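Local coordinates for RhCC (Rhodococcus jostii, PDB 4U5R), which is probably a cofactor-independent oxygenase of the tautomerase superfamily that can bind magnesium, at residues P1-E9 / N59-I69. The protein carries 1 engineered substitution. Numbering follows the deposited sequence.
Sequences PYWEIFTPE and NNFVRIRLDHI
Y2, E4 and F6 pair antiparallel with D67, R65 and R63, each pair joined by two backbone hydrogen bonds. The axes of strands 2-8 and 61-68 come within 4.7 Å and run at 173°. W3 faces L66 and I5 faces I64 in the non-hydrogen-bonded pairs between them. Past the pairing, the ring of P8 rests on the backbone, its CG 3.3 Å from N59 O.

W3, I5, I64 and L66 share one face, turned to helix 14-32. L66 lies alongside W3 and covers one face of the indole. Its CB sits over the five-membered ring, 3.9 Å from the centroid, and its CD1 is 3.6 Å from W3 NE1. I64 CG2 touches the six-membered ring, 3.7 Å from W3 CE3. W3 NE1 hydrogen-bonds to Y28. Replacing W3 by an alanine is likely to uncover L66 CB and I64 CG2 and to cost Y28 its bond from NE1.

Y2, E4, R65 and D67 lie on the other face. R65 CG is anti to the backbone N (chi1 -179°), and the extended chain runs beside E4. A water links E4 OE1, at 2.6 Å, to R65 NH1. R65 NH1 also forms a salt bridge with D67 OD1 (2.8 Å), meeting it from above the carboxylate plane. R65 NE pairs with D67 of the second subunit, and E4 OE2 with K44.

These are the two central strands of a beta-alpha-beta tautomerase-superfamily sheet, assembled as a trimer. P1 is the N-terminal proline characteristic of the superfamily. D67 packs against A106, an engineered residue at a position that binds magnesium in this protein; no metal is bound to this chain.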
ATOM      1  N   PRO B   1      -3.014  12.609  -4.567  1.00 14.45           N
ATOM      2  CA  PRO B   1      -3.537  11.542  -3.712  1.00 14.22           C
ATOM      3  C   PRO B   1      -3.719  10.253  -4.488  1.00 12.38           C
ATOM      4  O   PRO B   1      -4.035  10.259  -5.678  1.00 12.76           O
ATOM      5  CB  PRO B   1      -4.883  12.100  -3.238  1.00 15.45           C
ATOM      6  CG  PRO B   1      -4.744  13.582  -3.394  1.00 21.89           C
ATOM      7  CD  PRO B   1      -3.919  13.765  -4.613  1.00 16.82           C
ATOM      8  N   TYR B   2      -3.525   9.148  -3.792  1.00 12.30           N
ATOM      9  CA  TYR B   2      -3.602   7.838  -4.411  1.00 10.65           C
ATOM     10  C   TYR B   2      -4.661   7.009  -3.712  1.00  9.99           C
ATOM     11  O   TYR B   2      -4.448   6.587  -2.585  1.00 11.57           O
ATOM     12  CB  TYR B   2      -2.228   7.180  -4.320  1.00 12.37           C
ATOM     13  CG  TYR B   2      -2.150   5.736  -4.701  1.00 11.41           C
ATOM     14  CD1 TYR B   2      -2.097   5.357  -6.035  1.00 11.64           C
ATOM     15  CD2 TYR B   2      -2.055   4.750  -3.726  1.00 12.16           C
ATOM     16  CE1 TYR B   2      -1.984   4.017  -6.384  1.00 11.28           C
ATOM     17  CE2 TYR B   2      -1.953   3.413  -4.063  1.00 11.81           C
ATOM     18  CZ  TYR B   2      -1.919   3.058  -5.402  1.00 12.05           C
ATOM     19  OH  TYR B   2      -1.799   1.739  -5.775  1.00 16.03           O
ATOM     20  N   TRP B   3      -5.798   6.786  -4.371  1.00 10.58           N
ATOM     21  CA  TRP B   3      -6.905   6.045  -3.759  1.00 13.42           C
ATOM     22  C   TRP B   3      -7.087   4.663  -4.359  1.00 10.78           C
ATOM     23  O   TRP B   3      -7.067   4.495  -5.581  1.00 10.88           O
ATOM     24  CB  TRP B   3      -8.228   6.794  -3.919  1.00 12.31           C
ATOM     25  CG  TRP B   3      -8.423   8.006  -3.084  1.00  9.61           C
ATOM     26  CD1 TRP B   3      -7.637   9.130  -3.045  1.00 11.60           C
ATOM     27  CD2 TRP B   3      -9.525   8.254  -2.215  1.00 10.45           C
ATOM     28  NE1 TRP B   3      -8.173  10.045  -2.167  1.00 12.63           N
ATOM     29  CE2 TRP B   3      -9.334   9.529  -1.649  1.00 11.52           C
ATOM     30  CE3 TRP B   3     -10.643   7.503  -1.835  1.00 10.79           C
ATOM     31  CZ2 TRP B   3     -10.230  10.083  -0.731  1.00 12.69           C
ATOM     32  CZ3 TRP B   3     -11.542   8.058  -0.926  1.00 12.16           C
ATOM     33  CH2 TRP B   3     -11.318   9.330  -0.377  1.00 12.49           C
ATOM     34  N   GLU B   4      -7.294   3.684  -3.490  1.00  9.08           N
ATOM     35  CA  GLU B   4      -7.703   2.357  -3.902  1.00  9.34           C
ATOM     36  C   GLU B   4      -9.074   2.066  -3.346  1.00 11.05           C
ATOM     37  O   GLU B   4      -9.270   2.176  -2.146  1.00 11.88           O
ATOM     38  CB  GLU B   4      -6.740   1.315  -3.386  1.00 11.27           C
ATOM     39  CG  GLU B   4      -5.388   1.300  -4.032  1.00 12.01           C
ATOM     40  CD  GLU B   4      -4.482   0.320  -3.324  1.00 14.19           C
ATOM     41  OE1 GLU B   4      -4.210   0.533  -2.121  1.00 18.56           O
ATOM     42  OE2 GLU B   4      -4.092  -0.687  -3.945  1.00 13.40           O
ATOM     43  N   ILE B   5     -10.010   1.668  -4.203  1.00  9.74           N
ATOM     44  CA  ILE B   5     -11.329   1.280  -3.735  1.00 10.71           C
ATOM     45  C   ILE B   5     -11.624  -0.147  -4.165  1.00 10.70           C
ATOM     46  O   ILE B   5     -11.771  -0.438  -5.347  1.00  9.89           O
ATOM     47  CB  ILE B   5     -12.405   2.268  -4.249  1.00  8.55           C
ATOM     48  CG1 ILE B   5     -12.041   3.686  -3.783  1.00  9.83           C
ATOM     49  CG2 ILE B   5     -13.791   1.865  -3.760  1.00  9.52           C
ATOM     50  CD1 ILE B   5     -13.005   4.771  -4.203  1.00 10.20           C
ATOM     51  N   PHE B   6     -11.648  -1.041  -3.185  1.00 10.14           N
ATOM     52  CA  PHE B   6     -11.896  -2.460  -3.401  1.00  9.80           C
ATOM     53  C   PHE B   6     -13.368  -2.751  -3.196  1.00 10.27           C
ATOM     54  O   PHE B   6     -13.874  -2.571  -2.099  1.00  9.69           O
ATOM     55  CB  PHE B   6     -11.069  -3.300  -2.423  1.00 12.10           C
ATOM     56  CG  PHE B   6      -9.585  -3.143  -2.576  1.00 10.29           C
ATOM     57  CD1 PHE B   6      -8.881  -3.966  -3.435  1.00 14.07           C
ATOM     58  CD2 PHE B   6      -8.888  -2.213  -1.812  1.00 10.86           C
ATOM     59  CE1 PHE B   6      -7.507  -3.853  -3.553  1.00 15.25           C
ATOM     60  CE2 PHE B   6      -7.515  -2.087  -1.932  1.00 11.09           C
ATOM     61  CZ  PHE B   6      -6.823  -2.901  -2.809  1.00 14.20           C
ATOM     62  N   THR B   7     -14.058  -3.192  -4.247  1.00 11.81           N
ATOM     63  CA  THR B   7     -15.514  -3.403  -4.209  1.00 11.45           C
ATOM     64  C   THR B   7     -15.936  -4.822  -4.580  1.00 11.99           C
ATOM     65  O   THR B   7     -15.207  -5.518  -5.287  1.00 13.56           O
ATOM     66  CB  THR B   7     -16.251  -2.474  -5.197  1.00 14.08           C
ATOM     67  OG1 THR B   7     -16.010  -2.926  -6.535  1.00 15.45           O
ATOM     68  CG2 THR B   7     -15.788  -1.036  -5.055  1.00 16.97           C
ATOM     69  N   PRO B   8     -17.131  -5.247  -4.133  1.00 13.20           N
ATOM     70  CA  PRO B   8     -17.726  -6.434  -4.745  1.00 14.06           C
ATOM     71  C   PRO B   8     -17.733  -6.266  -6.247  1.00 14.01           C
ATOM     72  O   PRO B   8     -17.952  -5.141  -6.712  1.00 17.74           O
ATOM     73  CB  PRO B   8     -19.156  -6.443  -4.193  1.00 15.81           C
ATOM     74  CG  PRO B   8     -19.059  -5.730  -2.895  1.00 14.25           C
ATOM     75  CD  PRO B   8     -17.984  -4.678  -3.072  1.00 12.75           C
ATOM     76  N   GLU B   9     -17.486  -7.345  -6.986  1.00 17.00           N
ATOM     77  CA  GLU B   9     -17.510  -7.301  -8.442  1.00 21.72           C
ATOM     78  C   GLU B   9     -18.761  -6.605  -8.948  1.00 18.09           C
ATOM     79  O   GLU B   9     -19.854  -6.880  -8.476  1.00 16.19           O
ATOM     80  CB  GLU B   9     -17.454  -8.706  -9.031  1.00 24.13           C
ATOM     81  CG  GLU B   9     -16.093  -9.159  -9.484  1.00 30.76           C
ATOM     82  CD  GLU B   9     -16.189 -10.362 -10.396  1.00 26.79           C
ATOM     83  OE1 GLU B   9     -16.822 -11.359  -9.990  1.00 30.75           O
ATOM     84  OE2 GLU B   9     -15.658 -10.301 -11.527  1.00 32.83           O
ATOM     85  N   ASN B  59     -19.090 -10.444   0.893  1.00 13.65           N
ATOM     86  CA  ASN B  59     -19.241  -9.981  -0.471  1.00 14.90           C
ATOM     87  C   ASN B  59     -20.091  -8.701  -0.533  1.00 13.96           C
ATOM     88  O   ASN B  59     -20.607  -8.329  -1.592  1.00 18.79           O
ATOM     89  CB  ASN B  59     -19.829 -11.116  -1.327  1.00 18.43           C
ATOM     90  CG  ASN B  59     -19.048 -12.440  -1.176  1.00 21.25           C
ATOM     91  OD1 ASN B  59     -17.823 -12.474  -1.306  1.00 23.09           O
ATOM     92  ND2 ASN B  59     -19.762 -13.529  -0.883  1.00 22.63           N
ATOM     93  N   ASN B  60     -20.205  -8.004   0.600  1.00 13.55           N
ATOM     94  CA  ASN B  60     -20.928  -6.740   0.663  1.00 14.89           C
ATOM     95  C   ASN B  60     -20.051  -5.682   1.336  1.00 12.49           C
ATOM     96  O   ASN B  60     -20.526  -4.773   2.018  1.00 15.45           O
ATOM     97  CB  ASN B  60     -22.257  -6.925   1.407  1.00 17.91           C
ATOM     98  CG  ASN B  60     -23.189  -5.728   1.269  1.00 14.97           C
ATOM     99  OD1 ASN B  60     -23.426  -5.229   0.171  1.00 23.86           O
ATOM    100  ND2 ASN B  60     -23.692  -5.243   2.397  1.00 20.03           N
ATOM    101  N   PHE B  61     -18.747  -5.784   1.092  1.00 13.00           N
ATOM    102  CA  PHE B  61     -17.803  -4.952   1.818  1.00 14.30           C
ATOM    103  C   PHE B  61     -16.911  -4.154   0.868  1.00 12.26           C
ATOM    104  O   PHE B  61     -16.325  -4.716  -0.063  1.00 12.82           O
ATOM    105  CB  PHE B  61     -16.969  -5.839   2.749  1.00 13.70           C
ATOM    106  CG  PHE B  61     -16.082  -5.076   3.701  1.00 15.31           C
ATOM    107  CD1 PHE B  61     -16.575  -4.595   4.904  1.00 24.75           C
ATOM    108  CD2 PHE B  61     -14.747  -4.865   3.401  1.00 27.28           C
ATOM    109  CE1 PHE B  61     -15.752  -3.893   5.786  1.00 26.04           C
ATOM    110  CE2 PHE B  61     -13.923  -4.171   4.278  1.00 23.80           C
ATOM    111  CZ  PHE B  61     -14.426  -3.683   5.465  1.00 22.79           C
ATOM    112  N   VAL B  62     -16.840  -2.844   1.101  1.00 12.20           N
ATOM    113  CA  VAL B  62     -15.979  -1.958   0.325  1.00 11.26           C
ATOM    114  C   VAL B  62     -14.809  -1.494   1.198  1.00  9.94           C
ATOM    115  O   VAL B  62     -15.005  -0.880   2.247  1.00 11.19           O
ATOM    116  CB  VAL B  62     -16.770  -0.741  -0.224  1.00  9.76           C
ATOM    117  CG1 VAL B  62     -15.822   0.209  -0.962  1.00 11.84           C
ATOM    118  CG2 VAL B  62     -17.901  -1.208  -1.145  1.00 13.83           C
ATOM    119  N   ARG B  63     -13.588  -1.799   0.780  1.00 11.42           N
ATOM    120  CA  ARG B  63     -12.399  -1.374   1.525  1.00  8.25           C
ATOM    121  C   ARG B  63     -11.663  -0.276   0.764  1.00 10.74           C
ATOM    122  O   ARG B  63     -11.312  -0.462  -0.403  1.00 10.56           O
ATOM    123  CB  ARG B  63     -11.479  -2.583   1.779  1.00 11.02           C
ATOM    124  CG  ARG B  63     -10.359  -2.366   2.804  1.00  8.96           C
ATOM    125  CD  ARG B  63     -10.944  -1.890   4.127  1.00 10.08           C
ATOM    126  NE  ARG B  63      -9.943  -1.891   5.187  1.00 11.10           N
ATOM    127  CZ  ARG B  63      -9.115  -0.889   5.473  1.00 13.68           C
ATOM    128  NH1 ARG B  63      -9.106   0.233   4.752  1.00 12.44           N
ATOM    129  NH2 ARG B  63      -8.267  -1.039   6.484  1.00 13.05           N
ATOM    130  N   ILE B  64     -11.423   0.857   1.428  1.00 11.66           N
ATOM    131  CA  ILE B  64     -10.762   2.012   0.811  1.00 10.25           C
ATOM    132  C   ILE B  64      -9.436   2.301   1.510  1.00  9.65           C
ATOM    133  O   ILE B  64      -9.363   2.301   2.740  1.00  8.73           O
ATOM    134  CB  ILE B  64     -11.634   3.288   0.886  1.00 10.00           C
ATOM    135  CG1 ILE B  64     -13.052   3.044   0.346  1.00 13.41           C
ATOM    136  CG2 ILE B  64     -10.902   4.461   0.208  1.00 11.93           C
ATOM    137  CD1 ILE B  64     -14.099   2.921   1.472  1.00 15.20           C
ATOM    138  N   ARG B  65      -8.382   2.528   0.735  1.00 10.63           N
ATOM    139  CA  ARG B  65      -7.087   2.897   1.304  1.00 12.07           C
ATOM    140  C   ARG B  65      -6.484   4.000   0.464  1.00 12.76           C
ATOM    141  O   ARG B  65      -6.541   3.933  -0.740  1.00 11.93           O
ATOM    142  CB  ARG B  65      -6.139   1.694   1.352  1.00 12.37           C
ATOM    143  CG  ARG B  65      -4.788   2.021   1.968  1.00 14.53           C
ATOM    144  CD  ARG B  65      -3.714   0.998   1.601  1.00 14.94           C
ATOM    145  NE  ARG B  65      -2.510   1.292   2.375  1.00 14.55           N
ATOM    146  CZ  ARG B  65      -1.627   2.224   2.049  1.00 17.43           C
ATOM    147  NH1 ARG B  65      -1.788   2.937   0.937  1.00 15.51           N
ATOM    148  NH2 ARG B  65      -0.580   2.440   2.838  1.00 18.15           N
ATOM    149  N   LEU B  66      -5.873   5.002   1.075  1.00 10.86           N
ATOM    150  CA  LEU B  66      -5.284   6.051   0.263  1.00 11.06           C
ATOM    151  C   LEU B  66      -3.976   6.529   0.834  1.00 11.30           C
ATOM    152  O   LEU B  66      -3.809   6.510   2.038  1.00 12.90           O
ATOM    153  CB  LEU B  66      -6.286   7.197   0.104  1.00 14.17           C
ATOM    154  CG  LEU B  66      -6.910   7.870   1.334  1.00 15.53           C
ATOM    155  CD1 LEU B  66      -6.999   9.383   1.187  1.00 14.62           C
ATOM    156  CD2 LEU B  66      -8.276   7.270   1.621  1.00 14.93           C
ATOM    157  N   ASP B  67      -3.029   6.874  -0.046  1.00 10.60           N
ATOM    158  CA  ASP B  67      -1.843   7.647   0.336  1.00 12.33           C
ATOM    159  C   ASP B  67      -2.023   9.125   0.047  1.00 11.16           C
ATOM    160  O   ASP B  67      -2.540   9.504  -1.010  1.00 11.37           O
ATOM    161  CB  ASP B  67      -0.589   7.185  -0.423  1.00  9.44           C
ATOM    162  CG  ASP B  67      -0.135   5.776  -0.056  1.00 12.23           C
ATOM    163  OD1 ASP B  67      -0.313   5.326   1.087  1.00 12.72           O
ATOM    164  OD2 ASP B  67       0.463   5.121  -0.928  1.00 11.33           O
ATOM    165  N   HIS B  68      -1.557   9.961   0.968  1.00 13.12           N
ATOM    166  CA  HIS B  68      -1.406  11.383   0.710  1.00 14.03           C
ATOM    167  C   HIS B  68       0.067  11.659   0.525  1.00 14.08           C
ATOM    168  O   HIS B  68       0.873  11.288   1.383  1.00 15.09           O
ATOM    169  CB  HIS B  68      -1.958  12.211   1.862  1.00 13.54           C
ATOM    170  CG  HIS B  68      -3.437  12.423   1.804  1.00 11.94           C
ATOM    171  ND1 HIS B  68      -4.100  13.212   2.714  1.00 14.87           N
ATOM    172  CD2 HIS B  68      -4.380  11.978   0.933  1.00 13.61           C
ATOM    173  CE1 HIS B  68      -5.387  13.246   2.415  1.00 14.18           C
ATOM    174  NE2 HIS B  68      -5.584  12.504   1.339  1.00 13.24           N
ATOM    175  N   ILE B  69       0.400  12.304  -0.590  1.00 14.44           N
ATOM    176  CA  ILE B  69       1.781  12.533  -0.993  1.00 14.92           C
ATOM    177  C   ILE B  69       2.130  14.005  -1.060  1.00 18.57           C
ATOM    178  O   ILE B  69       3.203  14.410  -0.624  1.00 19.14           O
ATOM    179  CB  ILE B  69       2.055  11.911  -2.370  1.00 13.73           C
ATOM    180  CG1 ILE B  69       1.490  10.488  -2.416  1.00 13.08           C
ATOM    181  CG2 ILE B  69       3.550  11.935  -2.673  1.00 14.23           C
ATOM    182  CD1 ILE B  69       1.164   9.987  -3.840  1.00 15.09           C
TER
HETATM  183  O   HOH W   1      -3.765   2.983  -1.283  1.00 31.45           O